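Local coordinates for hypothetical protein SSO2532 (Sulfolobus solfataricus, PDB 1VPH) that is of unknown function but belongs to the YjbQ (UPF0047) family, assembles from three chains and binds a metal ion modelled as potassium, at residues A61-E66 against A109-P114; V31-Q36 against Q126-V131; S44-G49 against V144-E149; E81-S86 against N97-L102; V55-A60 against S138-T143. All blocks are in the same frame, centred on the assembly; numbering follows the deposited sequence. Where two conformers were deposited one is given.

Contact 1 (A61-E66 against A109-P114)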
# COMPACT_ATOMS: atom_id res chain seq x y z
N ALA C 61 9.95 3.36 -5.57
CA ALA C 61 8.81 2.66 -5.00
C ALA C 61 8.95 1.16 -5.20
O ALA C 61 9.85 0.69 -5.90
CB ALA C 61 7.48 3.16 -5.61
N ILE C 62 8.02 0.41 -4.60
CA ILE C 62 7.94 -1.07 -4.77
C ILE C 62 6.57 -1.38 -5.27
O ILE C 62 5.61 -0.89 -4.68
CB ILE C 62 8.18 -1.81 -3.45
CG1 ILE C 62 9.65 -1.60 -2.94
CG2 ILE C 62 7.91 -3.30 -3.61
CD1 ILE C 62 10.77 -2.22 -3.89
N VAL C 63 6.47 -2.12 -6.40
CA VAL C 63 5.17 -2.55 -6.91
C VAL C 63 5.19 -4.03 -7.24
O VAL C 63 6.24 -4.64 -7.27
CB VAL C 63 4.66 -1.73 -8.16
CG1 VAL C 63 4.51 -0.29 -7.79
CG2 VAL C 63 5.57 -1.94 -9.37
N ALA C 64 4.04 -4.59 -7.57
CA ALA C 64 4.01 -5.97 -8.03
C ALA C 64 3.08 -6.12 -9.23
O ALA C 64 1.93 -5.61 -9.25
CB ALA C 64 3.62 -6.88 -6.89
N ASN C 65 3.62 -6.67 -10.30
CA ASN C 65 2.79 -6.93 -11.48
C ASN C 65 3.50 -7.89 -12.41
O ASN C 65 4.46 -8.53 -12.00
CB ASN C 65 2.33 -5.66 -12.15
CG ASN C 65 0.93 -5.78 -12.58
OD1 ASN C 65 0.68 -6.18 -13.72
ND2 ASN C 65 -0.02 -5.58 -11.62
N GLU C 66 2.99 -8.02 -13.63
CA GLU C 66 3.47 -9.02 -14.53
C GLU C 66 4.70 -8.60 -15.28
O GLU C 66 4.75 -7.51 -15.85
CB GLU C 66 2.39 -9.38 -15.56
CG GLU C 66 2.79 -10.57 -16.40
CD GLU C 66 1.71 -11.05 -17.33
OE1 GLU C 66 0.50 -10.75 -17.13
OE2 GLU C 66 2.09 -11.77 -18.28
N ALA C 109 6.21 3.03 -0.78
CA ALA C 109 7.56 2.49 -0.56
C ALA C 109 7.61 1.01 -0.31
O ALA C 109 8.73 0.44 -0.28
CB ALA C 109 8.13 3.15 0.65
N GLU C 110 6.45 0.39 -0.05
CA GLU C 110 6.44 -1.03 0.40
C GLU C 110 5.34 -1.86 -0.17
O GLU C 110 4.30 -1.32 -0.54
CB GLU C 110 6.40 -1.14 1.91
CG GLU C 110 5.04 -1.13 2.60
CD GLU C 110 4.52 0.29 2.92
OE1 GLU C 110 5.32 1.24 2.96
OE2 GLU C 110 3.28 0.42 3.17
N ARG C 111 5.59 -3.16 -0.24
CA ARG C 111 4.55 -4.10 -0.47
C ARG C 111 4.72 -5.22 0.55
O ARG C 111 5.80 -5.50 1.02
CB ARG C 111 4.61 -4.61 -1.90
CG ARG C 111 4.18 -3.67 -2.99
CD ARG C 111 2.72 -3.21 -2.84
NE ARG C 111 2.37 -2.37 -3.97
CZ ARG C 111 2.49 -1.06 -4.04
NH1 ARG C 111 2.97 -0.37 -3.02
NH2 ARG C 111 2.10 -0.43 -5.15
N VAL C 112 3.61 -5.81 0.93
CA VAL C 112 3.59 -6.89 1.95
C VAL C 112 2.97 -8.13 1.30
O VAL C 112 1.89 -8.04 0.67
CB VAL C 112 2.83 -6.51 3.18
CG1 VAL C 112 2.83 -7.65 4.20
CG2 VAL C 112 3.42 -5.25 3.77
N PHE C 113 3.69 -9.25 1.38
CA PHE C 113 3.22 -10.52 0.81
C PHE C 113 3.02 -11.55 1.94
O PHE C 113 3.72 -11.50 2.96
CB PHE C 113 4.22 -11.11 -0.19
CG PHE C 113 4.21 -10.46 -1.54
CD1 PHE C 113 4.71 -9.21 -1.70
CD2 PHE C 113 3.69 -11.14 -2.64
CE1 PHE C 113 4.68 -8.59 -2.93
CE2 PHE C 113 3.66 -10.55 -3.88
CZ PHE C 113 4.17 -9.27 -4.02
N PRO C 114 2.07 -12.49 1.75
CA PRO C 114 2.03 -13.59 2.69
C PRO C 114 3.17 -14.55 2.41
O PRO C 114 3.65 -14.63 1.29
CB PRO C 114 0.69 -14.30 2.40
CG PRO C 114 -0.03 -13.42 1.44
CD PRO C 114 1.05 -12.66 0.72
O HOH W 1 1.56 -2.93 -6.90
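One face of the R111 guanidinium is covered by the backbone carbonyl of I62, whose oxygen, I62 O, stands 3.1 Å above the plane and over its centre. I62 O also comes within 3.2 Å of R111 NH1, but the angle is too poor for a hydrogen bond, so any attraction is probably electrostatic. At the guanidinium edge, in plane, water 1 accepts a bond of 3.1 Å from R111 NE and another from A64 N, tying the arginine to the strand. The F113 ring, which also meets F54 of the second subunit, has A64 at its edge, near its plane, with A64 CB 3.8 Å from F113 CZ; a methyl is small enough to fit there. R111 is bent at chi2 (-60°), which keeps its CD 4.1 Å from I62 O, and the aliphatic part slides past I62, with R111 CG 3.8 Å from I62 CG2. NH1 is gripped by E110 O and by L107 O; a long side chain with several N-H groups suits a buried place lined with carbonyls. An alanine in place of R111 would probably cost E110 O and L107 O this donor and water 1 one of its anchors. Strands 60-65 and 110-116 belong to different sheets, and their local axes pass at 5.9 Å and 43°. V63 packs on strand 127-132 and on L107 of helix 98-107, while I62 meets V55 of strand 49-55.

Contact 2 (V31-Q36 against Q126-V131)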
# COMPACT_ATOMS: atom_id res chain seq x y z
N VAL C 31 12.89 -2.69 -12.11
CA VAL C 31 13.88 -3.77 -11.95
C VAL C 31 13.24 -4.91 -11.20
O VAL C 31 12.76 -4.73 -10.07
CB VAL C 31 15.12 -3.25 -11.22
CG1 VAL C 31 16.11 -4.38 -11.03
CG2 VAL C 31 15.75 -2.10 -12.08
N ASP C 32 13.18 -6.08 -11.85
CA ASP C 32 12.54 -7.28 -11.25
C ASP C 32 13.43 -7.86 -10.14
O ASP C 32 14.59 -8.17 -10.39
CB ASP C 32 12.30 -8.37 -12.33
CG ASP C 32 11.27 -9.38 -11.91
OD1 ASP C 32 11.33 -9.84 -10.72
OD2 ASP C 32 10.38 -9.72 -12.75
N ILE C 33 12.90 -7.95 -8.93
CA ILE C 33 13.63 -8.45 -7.78
C ILE C 33 12.99 -9.67 -7.18
O ILE C 33 13.37 -10.13 -6.10
CB ILE C 33 13.83 -7.36 -6.71
CG1 ILE C 33 12.47 -6.88 -6.16
CG2 ILE C 33 14.62 -6.25 -7.31
CD1 ILE C 33 12.61 -6.02 -4.90
N THR C 34 12.03 -10.24 -7.91
CA THR C 34 11.24 -11.36 -7.40
C THR C 34 12.08 -12.54 -6.90
O THR C 34 11.88 -13.02 -5.78
CB THR C 34 10.19 -11.91 -8.45
OG1 THR C 34 9.48 -10.85 -9.08
CG2 THR C 34 9.23 -12.85 -7.75
N ASP C 35 13.04 -12.98 -7.72
CA ASP C 35 13.86 -14.16 -7.38
C ASP C 35 14.73 -13.91 -6.16
O ASP C 35 14.86 -14.82 -5.35
CB ASP C 35 14.64 -14.72 -8.58
CG ASP C 35 13.72 -15.38 -9.65
OD1 ASP C 35 12.50 -15.62 -9.41
OD2 ASP C 35 14.24 -15.70 -10.75
N GLN C 36 15.23 -12.68 -5.98
CA GLN C 36 16.03 -12.29 -4.83
C GLN C 36 15.20 -12.27 -3.59
O GLN C 36 15.63 -12.74 -2.55
CB GLN C 36 16.62 -10.93 -5.12
CG GLN C 36 17.92 -10.63 -4.52
CD GLN C 36 19.06 -11.52 -5.03
OE1 GLN C 36 19.19 -12.66 -4.57
NE2 GLN C 36 19.96 -10.96 -5.87
N GLN C 126 2.58 -12.26 -10.92
CA GLN C 126 2.77 -11.25 -9.94
C GLN C 126 4.23 -11.18 -9.52
O GLN C 126 4.65 -11.87 -8.60
CB GLN C 126 1.90 -11.61 -8.74
CG GLN C 126 1.63 -10.50 -7.81
CD GLN C 126 0.51 -10.87 -6.84
OE1 GLN C 126 0.36 -12.03 -6.49
NE2 GLN C 126 -0.31 -9.88 -6.44
N ASN C 127 5.01 -10.35 -10.19
CA ASN C 127 6.44 -10.24 -9.90
C ASN C 127 6.64 -8.95 -9.12
O ASN C 127 5.82 -8.02 -9.20
CB ASN C 127 7.23 -10.24 -11.21
CG ASN C 127 7.37 -11.64 -11.81
OD1 ASN C 127 6.46 -12.49 -11.75
ND2 ASN C 127 8.54 -11.91 -12.34
N ILE C 128 7.76 -8.89 -8.40
CA ILE C 128 8.05 -7.76 -7.53
C ILE C 128 9.08 -6.85 -8.19
O ILE C 128 10.15 -7.33 -8.63
CB ILE C 128 8.61 -8.23 -6.22
CG1 ILE C 128 7.65 -9.21 -5.54
CG2 ILE C 128 8.86 -7.04 -5.33
CD1 ILE C 128 8.11 -9.73 -4.22
N PHE C 129 8.78 -5.55 -8.25
CA PHE C 129 9.66 -4.59 -8.92
C PHE C 129 10.05 -3.41 -8.06
O PHE C 129 9.22 -2.80 -7.36
CB PHE C 129 9.01 -4.01 -10.17
CG PHE C 129 8.70 -5.02 -11.26
CD1 PHE C 129 9.65 -5.34 -12.22
CD2 PHE C 129 7.46 -5.57 -11.33
CE1 PHE C 129 9.34 -6.22 -13.23
CE2 PHE C 129 7.15 -6.48 -12.31
CZ PHE C 129 8.06 -6.81 -13.25
N LEU C 130 11.30 -3.06 -8.14
CA LEU C 130 11.77 -1.75 -7.75
C LEU C 130 11.40 -0.78 -8.84
O LEU C 130 11.70 -1.02 -10.06
CB LEU C 130 13.29 -1.76 -7.58
CG LEU C 130 13.77 -0.31 -7.38
CD1 LEU C 130 13.33 0.14 -5.99
CD2 LEU C 130 15.26 -0.18 -7.55
N VAL C 131 10.73 0.31 -8.47
CA VAL C 131 10.36 1.34 -9.44
C VAL C 131 11.32 2.50 -9.22
O VAL C 131 11.35 3.09 -8.14
CB VAL C 131 8.87 1.85 -9.29
CG1 VAL C 131 8.52 2.78 -10.49
CG2 VAL C 131 7.87 0.75 -9.17
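V31 pairs with L130 and D32 with F129 at an edge of the antiparallel three-stranded sheet, just where the chain leaves strand 29-32 through an Asx turn and enters helix 34-44. V31 and L130 form a hydrogen-bonded pair, with V31 N to L130 O and L130 N to V31 O both 2.9 Å. Beyond the non-hydrogen-bonded pair of D32 and F129, I33 N still gives a nearly straight bond of 2.8 Å to I128 O. The next link passes through a side chain. I128 N donates to T34 OG1 at 2.7 Å, and this hydroxyl in turn donates to D32 OD1, also at 2.7 Å. Threonine suits the place because one oxygen can accept from one strand and donate to the turn. D32 CG lies anti to the backbone N (chi1 -161°), and the carboxylate serves two ends. OD1 takes T34 N as well as the hydroxyl, closing the turn, while OD2 uses its syn lone pair for N127 ND2 at 2.9 Å and also bonds H67. The F129 ring lies beside D32, its CD1 3.6 Å from D32 CA. An alanine in place of D32 would probably leave N127 ND2, H67 and T34 N without this acceptor and open the Asx turn, the T34 hydroxyl keeping its bond from I128 N. I33 CG1 packs 3.7 Å from I128 CG2, and both isoleucines rest on I53, as befits branched apolar chains facing the neighbouring sheet. Edge strand 29-32 is thus joined antiparallel to strand 127-132, with I33 at the N-cap position of helix 34-44.

Contact 3 (S44-G49 against V144-E149)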
# COMPACT_ATOMS: atom_id res chain seq x y z
N SER C 44 15.39 -17.39 5.23
CA SER C 44 14.88 -17.03 6.55
C SER C 44 14.56 -18.24 7.40
O SER C 44 14.58 -18.15 8.63
CB SER C 44 13.62 -16.14 6.41
OG SER C 44 12.48 -16.91 6.02
N GLY C 45 14.15 -19.32 6.74
CA GLY C 45 13.63 -20.50 7.43
C GLY C 45 12.23 -20.34 8.03
O GLY C 45 11.70 -21.29 8.61
N ILE C 46 11.63 -19.16 7.87
CA ILE C 46 10.29 -18.90 8.40
C ILE C 46 9.31 -19.57 7.42
O ILE C 46 9.50 -19.48 6.20
CB ILE C 46 10.06 -17.35 8.59
CG1 ILE C 46 10.96 -16.82 9.71
CG2 ILE C 46 8.60 -17.03 8.93
CD1 ILE C 46 11.01 -15.34 9.85
N LYS C 47 8.32 -20.27 7.95
CA LYS C 47 7.34 -20.99 7.11
C LYS C 47 6.06 -20.20 6.90
O LYS C 47 5.44 -20.30 5.86
CB LYS C 47 7.02 -22.37 7.72
CG LYS C 47 8.25 -23.22 7.94
CD LYS C 47 9.09 -23.49 6.68
CE LYS C 47 10.28 -24.45 6.99
NZ LYS C 47 11.10 -24.61 5.79
N ASN C 48 5.60 -19.51 7.94
CA ASN C 48 4.30 -18.86 7.92
C ASN C 48 4.42 -17.48 8.52
O ASN C 48 4.84 -17.33 9.65
CB ASN C 48 3.31 -19.69 8.73
CG ASN C 48 3.18 -21.05 8.18
OD1 ASN C 48 2.98 -21.20 6.96
ND2 ASN C 48 3.35 -22.09 9.04
N GLY C 49 4.12 -16.46 7.72
CA GLY C 49 4.28 -15.11 8.19
C GLY C 49 4.04 -14.13 7.07
O GLY C 49 3.18 -14.37 6.19
N VAL C 144 14.35 -6.32 2.87
CA VAL C 144 13.43 -7.43 2.83
C VAL C 144 13.35 -7.94 4.25
O VAL C 144 14.33 -8.37 4.78
CB VAL C 144 13.89 -8.53 1.88
CG1 VAL C 144 12.92 -9.70 1.83
CG2 VAL C 144 14.13 -7.96 0.44
N GLU C 145 12.16 -7.93 4.81
CA GLU C 145 11.97 -8.43 6.17
C GLU C 145 10.94 -9.55 6.18
O GLU C 145 9.84 -9.39 5.67
CB GLU C 145 11.52 -7.28 7.04
CG GLU C 145 11.46 -7.60 8.52
CD GLU C 145 10.90 -6.45 9.36
OE1 GLU C 145 10.68 -5.33 8.84
OE2 GLU C 145 10.72 -6.65 10.59
N ILE C 146 11.30 -10.69 6.76
CA ILE C 146 10.36 -11.79 6.94
C ILE C 146 10.04 -11.86 8.44
O ILE C 146 10.92 -11.79 9.27
CB ILE C 146 10.88 -13.15 6.41
CG1 ILE C 146 11.24 -13.03 4.90
CG2 ILE C 146 9.77 -14.16 6.48
CD1 ILE C 146 12.63 -12.67 4.66
N LEU C 147 8.77 -11.98 8.76
CA LEU C 147 8.33 -12.03 10.16
C LEU C 147 7.30 -13.13 10.30
O LEU C 147 6.40 -13.20 9.47
CB LEU C 147 7.80 -10.64 10.52
CG LEU C 147 7.51 -10.18 11.95
CD1 LEU C 147 7.94 -8.77 12.15
CD2 LEU C 147 6.02 -10.30 12.27
N GLY C 148 7.45 -14.04 11.27
CA GLY C 148 6.55 -15.17 11.42
C GLY C 148 7.16 -16.32 12.20
O GLY C 148 8.03 -16.09 13.03
N GLU C 149 6.69 -17.53 11.92
CA GLU C 149 7.15 -18.79 12.60
C GLU C 149 7.77 -19.70 11.52
O GLU C 149 7.22 -19.83 10.41
CB GLU C 149 5.94 -19.53 13.29
CG GLU C 149 4.95 -20.24 12.27
CD GLU C 149 3.62 -20.82 12.86
OE1 GLU C 149 3.43 -20.71 14.10
OE2 GLU C 149 2.78 -21.40 12.06
OXT GLU C 149 8.80 -20.37 11.68
O HOH W 2 10.27 -22.18 10.63
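K47 and N48 together face E149, a classic beta bulge where the C-terminal end of strand 137-148 meets the start of strand 49-55. The terminal oxygen E149 O accepts from both, at 2.7 Å from K47 N and 3.0 Å from N48 N, and E149 N answers with a bond of 2.9 Å to N48 O. The side chains add a second link: N48 ND2 gives E149 OE2 a bond of 3.1 Å on its anti lone pair, with amide and carboxylate planes 65° apart. N48 OD1 is engaged by E117 N, which holds the amide from its other end. Next in the strand, G49 and G148 form a non-hydrogen-bonded pair. A side chain on G49 would run into L147 O, and one on G148 into N48 O, so with this backbone neither place has room for a CB. Alongside this pair, I46 slides past I146, its CD1 3.8 Å from I146 CG2, and I146 carries the contact on to I40 and V41 of helix 34-44. The loop is positioned by S44, whose OG accepts from I46 N in an ST turn and also bonds V41 O. Finally, water 2 joins loop to terminus, donating at 2.6 Å to both G45 O and E149 OXT.

Contact 4 (E81-S86 against N97-L102). With K (potassium ion), chain K.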
# COMPACT_ATOMS: atom_id res chain seq x y z
N GLU C 81 3.38 10.09 -17.35
CA GLU C 81 2.25 10.95 -17.71
C GLU C 81 1.57 11.53 -16.47
O GLU C 81 1.18 12.72 -16.46
CB GLU C 81 1.30 10.19 -18.59
CG GLU C 81 1.92 9.95 -19.96
CD GLU C 81 1.05 9.11 -20.89
OE1 GLU C 81 -0.02 8.64 -20.43
OE2 GLU C 81 1.43 8.96 -22.09
N PHE C 82 1.40 10.68 -15.46
CA PHE C 82 0.78 11.04 -14.21
C PHE C 82 1.59 12.03 -13.36
O PHE C 82 1.02 12.91 -12.74
CB PHE C 82 0.60 9.77 -13.42
CG PHE C 82 0.07 9.96 -12.04
CD1 PHE C 82 -1.26 10.30 -11.84
CD2 PHE C 82 0.88 9.70 -10.95
CE1 PHE C 82 -1.76 10.42 -10.56
CE2 PHE C 82 0.39 9.85 -9.69
CZ PHE C 82 -0.94 10.20 -9.50
N THR C 83 2.92 11.87 -13.35
CA THR C 83 3.78 12.67 -12.47
C THR C 83 4.30 13.95 -13.13
O THR C 83 4.75 14.85 -12.42
CB THR C 83 5.01 11.87 -12.00
OG1 THR C 83 5.81 11.50 -13.14
CG2 THR C 83 4.62 10.63 -11.20
N GLU C 84 4.29 13.99 -14.47
CA GLU C 84 4.67 15.19 -15.24
C GLU C 84 6.10 15.69 -15.02
O GLU C 84 6.32 16.77 -14.44
CB GLU C 84 3.69 16.30 -14.97
CG GLU C 84 2.30 15.89 -15.26
CD GLU C 84 1.35 17.05 -15.25
OE1 GLU C 84 1.33 17.81 -16.26
OE2 GLU C 84 0.64 17.22 -14.23
N PRO C 85 7.11 14.92 -15.48
CA PRO C 85 8.46 15.38 -15.25
C PRO C 85 8.75 16.78 -15.77
O PRO C 85 9.58 17.44 -15.17
CB PRO C 85 9.31 14.32 -15.93
CG PRO C 85 8.44 13.11 -15.86
CD PRO C 85 7.10 13.59 -16.11
N SER C 86 8.05 17.26 -16.79
CA SER C 86 8.34 18.56 -17.38
C SER C 86 7.61 19.72 -16.71
O SER C 86 7.86 20.89 -17.04
CB SER C 86 7.89 18.59 -18.84
OG SER C 86 6.55 19.08 -18.92
N ASN C 97 13.23 16.85 -9.43
CA ASN C 97 12.70 15.50 -9.37
C ASN C 97 11.35 15.43 -8.65
O ASN C 97 11.00 14.41 -8.11
CB ASN C 97 13.72 14.56 -8.74
CG ASN C 97 13.96 14.85 -7.28
OD1 ASN C 97 13.50 15.87 -6.72
ND2 ASN C 97 14.73 13.98 -6.64
N ALA C 98 10.60 16.55 -8.64
CA ALA C 98 9.27 16.58 -8.03
C ALA C 98 8.43 15.44 -8.53
O ALA C 98 7.79 14.79 -7.72
CB ALA C 98 8.57 17.88 -8.29
N HIS C 99 8.46 15.18 -9.83
CA HIS C 99 7.66 14.11 -10.42
C HIS C 99 7.95 12.78 -9.73
O HIS C 99 7.03 11.97 -9.52
CB HIS C 99 7.97 14.00 -11.91
CG HIS C 99 9.30 13.36 -12.19
ND1 HIS C 99 10.48 14.06 -12.17
CD2 HIS C 99 9.64 12.06 -12.38
CE1 HIS C 99 11.48 13.24 -12.42
NE2 HIS C 99 11.00 12.01 -12.54
N ALA C 100 9.22 12.54 -9.41
CA ALA C 100 9.65 11.27 -8.81
C ALA C 100 9.09 11.10 -7.42
O ALA C 100 8.62 10.03 -7.05
CB ALA C 100 11.19 11.21 -8.79
N HIS C 101 9.12 12.18 -6.65
CA HIS C 101 8.51 12.18 -5.32
C HIS C 101 6.98 11.94 -5.38
O HIS C 101 6.43 11.21 -4.57
CB HIS C 101 8.71 13.54 -4.65
CG HIS C 101 10.13 13.83 -4.27
ND1 HIS C 101 10.73 13.26 -3.18
CD2 HIS C 101 11.05 14.66 -4.82
CE1 HIS C 101 11.96 13.72 -3.06
NE2 HIS C 101 12.19 14.56 -4.06
N LEU C 102 6.31 12.55 -6.36
CA LEU C 102 4.87 12.33 -6.54
C LEU C 102 4.53 10.89 -6.86
O LEU C 102 3.66 10.34 -6.26
CB LEU C 102 4.36 13.28 -7.63
CG LEU C 102 4.42 14.79 -7.35
CD1 LEU C 102 3.89 15.59 -8.55
CD2 LEU C 102 3.65 15.16 -6.14
K K K . 13.86 15.96 -4.48
O HOH W 3 9.67 17.04 -11.96
O HOH W 4 14.26 16.56 -2.57
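The van der Waals and CH-pi contacts are centred on P85 and H99. P85 CB lies over one face of the imidazole, 4.0 Å from the ring centroid and 16° off its normal, a CH-pi contact offset toward the rim, while A100 CB occupies the opposite face. A proline suits the spot because its rigid ring offers C-H groups to an aromatic face. H99 CG sits in the crowded position between the backbone N and the carbonyl carbon (chi1 75°), which puts it 3.8 Å from P85 CG. T83 packs against the same residue: its CB and CG2 both approach the carbonyl oxygen H99 O, CB at 3.2 Å, and OG1 lies at the ring edge. L102 CD1 lies 4.0 Å from T83 O, an oxygen that accepts from W89 NE1.

The polar links run through water and outside partners. Water 3 donates to P85 O and accepts from H99 N at 3.1 Å, bridging the loop that follows helix 69-83 and the first turn of helix 98-107. H99 NE2 bonds L133 O and T83 OG1 bonds I79 O, so both buried groups are satisfied.

Metal binding lies on another side of helix 98-107. The ion takes N97 OD1 at 2.3 Å, H101 NE2 at 2.2 Å and water 4 at 2.0 Å, with H91 and D95 completing the site. H101 ND1 bonds N65 of the third subunit, which fixes the ring's rotation. Such lengths are short for potassium, and with histidine ligands they leave its identity doubtful; a transition metal would probably suit these ligands better.

Contact 5 (V55-A60 against S138-T143). With PO4 (phosphate ion), chain L.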
# COMPACT_ATOMS: atom_id res chain seq x y z
N VAL C 55 11.50 0.17 0.42
CA VAL C 55 12.60 1.08 0.04
C VAL C 55 12.56 2.31 0.92
O VAL C 55 11.55 3.00 1.10
CB VAL C 55 12.59 1.49 -1.42
CG1 VAL C 55 12.71 0.31 -2.30
CG2 VAL C 55 11.35 2.20 -1.77
N ALA C 56 13.71 2.61 1.46
CA ALA C 56 13.89 3.80 2.29
C ALA C 56 14.30 5.01 1.42
O ALA C 56 15.36 5.62 1.65
CB ALA C 56 14.97 3.56 3.33
N HIS C 57 13.54 5.26 0.38
CA HIS C 57 13.90 6.22 -0.65
C HIS C 57 12.61 6.96 -0.93
O HIS C 57 11.54 6.36 -0.87
CB HIS C 57 14.34 5.50 -1.93
CG HIS C 57 15.61 4.73 -1.82
ND1 HIS C 57 16.83 5.33 -1.63
CD2 HIS C 57 15.86 3.40 -1.96
CE1 HIS C 57 17.78 4.41 -1.63
NE2 HIS C 57 17.22 3.23 -1.84
N SER C 58 12.69 8.25 -1.23
CA SER C 58 11.49 9.01 -1.51
C SER C 58 11.24 9.21 -3.02
O SER C 58 10.20 9.79 -3.39
CB SER C 58 11.61 10.34 -0.78
OG SER C 58 12.61 11.12 -1.41
N THR C 59 12.13 8.70 -3.88
CA THR C 59 11.97 8.84 -5.33
C THR C 59 12.03 7.48 -6.05
O THR C 59 12.21 7.39 -7.27
CB THR C 59 13.02 9.81 -5.87
OG1 THR C 59 14.31 9.28 -5.67
CG2 THR C 59 12.88 11.16 -5.20
N ALA C 60 11.83 6.44 -5.26
CA ALA C 60 11.62 5.11 -5.74
C ALA C 60 10.44 4.46 -5.01
O ALA C 60 9.95 4.95 -3.97
CB ALA C 60 12.89 4.27 -5.59
N SER C 138 23.29 4.99 -8.12
CA SER C 138 24.29 3.94 -7.91
C SER C 138 23.84 2.90 -6.90
O SER C 138 24.18 1.74 -7.03
CB SER C 138 25.65 4.52 -7.51
N GLU C 139 23.08 3.32 -5.89
CA GLU C 139 22.67 2.40 -4.83
C GLU C 139 21.24 2.68 -4.38
O GLU C 139 20.96 3.59 -3.58
CB GLU C 139 23.66 2.41 -3.64
CG GLU C 139 23.27 1.48 -2.47
CD GLU C 139 24.24 1.49 -1.28
OE1 GLU C 139 25.27 2.21 -1.28
OE2 GLU C 139 23.95 0.73 -0.33
N ARG C 140 20.33 1.89 -4.91
CA ARG C 140 18.98 1.79 -4.34
C ARG C 140 18.98 0.60 -3.41
O ARG C 140 19.42 -0.49 -3.80
CB ARG C 140 17.94 1.58 -5.41
CG ARG C 140 17.75 2.75 -6.34
CD ARG C 140 17.44 4.01 -5.56
NE ARG C 140 16.72 4.99 -6.37
CZ ARG C 140 16.26 6.14 -5.90
NH1 ARG C 140 16.46 6.44 -4.64
NH2 ARG C 140 15.58 6.98 -6.72
N HIS C 141 18.56 0.84 -2.17
CA HIS C 141 18.56 -0.16 -1.13
C HIS C 141 17.11 -0.59 -0.87
O HIS C 141 16.26 0.20 -0.51
CB HIS C 141 19.17 0.39 0.12
CG HIS C 141 19.16 -0.58 1.26
ND1 HIS C 141 19.28 -0.18 2.57
CD2 HIS C 141 19.01 -1.93 1.30
CE1 HIS C 141 19.21 -1.24 3.37
NE2 HIS C 141 19.04 -2.31 2.62
N ILE C 142 16.87 -1.89 -1.05
CA ILE C 142 15.60 -2.50 -0.71
C ILE C 142 15.79 -3.39 0.54
O ILE C 142 16.67 -4.26 0.56
CB ILE C 142 15.10 -3.41 -1.84
CG1 ILE C 142 14.94 -2.64 -3.17
CG2 ILE C 142 13.74 -4.04 -1.49
CD1 ILE C 142 15.58 -3.30 -4.35
N THR C 143 15.00 -3.15 1.57
CA THR C 143 14.98 -4.01 2.73
C THR C 143 13.97 -5.09 2.52
O THR C 143 12.84 -4.82 2.10
CB THR C 143 14.54 -3.20 3.97
OG1 THR C 143 15.52 -2.16 4.15
CG2 THR C 143 14.46 -4.06 5.22
P PO4 L . 15.86 9.31 -2.20
O1 PO4 L . 16.70 10.27 -2.95
O2 PO4 L . 15.06 10.00 -1.10
O3 PO4 L . 16.71 8.32 -1.44
O4 PO4 L . 15.06 8.42 -3.13
O HOH W 5 15.71 0.15 2.64
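H57 and R140 build an anion-binding pocket where loop 55-60 meets strand 137-148, occupied here by a phosphate probably taken from the crystallisation liquor. For H57, chi1 (-67°) sets CG anti to the carbonyl carbon, on the side of R140, and chi2 then turns the ring edge to H141 N. At that edge, in plane, NE2 accepts from H141 N at 2.8 Å, and ND1 donates to phosphate O3 at 3.0 Å; a histidine suits the place because its two nitrogens can accept and donate at once. R140 is bent at chi2 (-54°), laying its CD over the centre of one face of the H57 ring, 3.9 Å from the centroid, as a CH-pi contact. Beyond this bend the guanidinium stands 67° from the imidazole plane, with A60 CB over its centre; a methyl fits that flat face closely. In the guanidinium plane, R140 NH2 gives T59 OG1 a nearly straight bond of 2.8 Å, and it also forms a salt bridge with E132. R140 NH1 donates to phosphate O4 at 2.9 Å, and R137 adds a further bond to the anion, so nearby positive charge would probably strengthen anion binding. T59 OG1, accepting from R140, itself donates to O4, which also receives T59 N. H141, whose NE2 bonds D19, stacks on Y21. Where the loop leaves strand 49-55, V55 and I142 lie side by side and point the same way, CG1 to CG1 at 3.8 Å. S58 donates to phosphate O2 from both its backbone N and its hydroxyl, with S58 OG to O2 at 2.7 Å.

Contacts 1, 2 and 4 are buried, 3 and 5 only partly so. Contacts 1, 2 and 5 cluster near the chain's centre and touch one another, whereas contacts 3 and 4 lie on opposite sides of it, their centres about 35 Å apart. Contacts 1 and 2 share the three-stranded sheet, but contact 1 is a meeting of two sheets without direct hydrogen bonds, and contact 2 is true strand pairing. Contacts 3 and 5 both use strand 137-148: its end is held by backbone bonds and glycines, while its beginning meets the loop through H57, R140 and hydroxyl side chains around a phosphate. Contact 4 joins the end of helix 69-83 and the loop after it to helix 98-107, and its metal-binding H101 packs on S58 and T59.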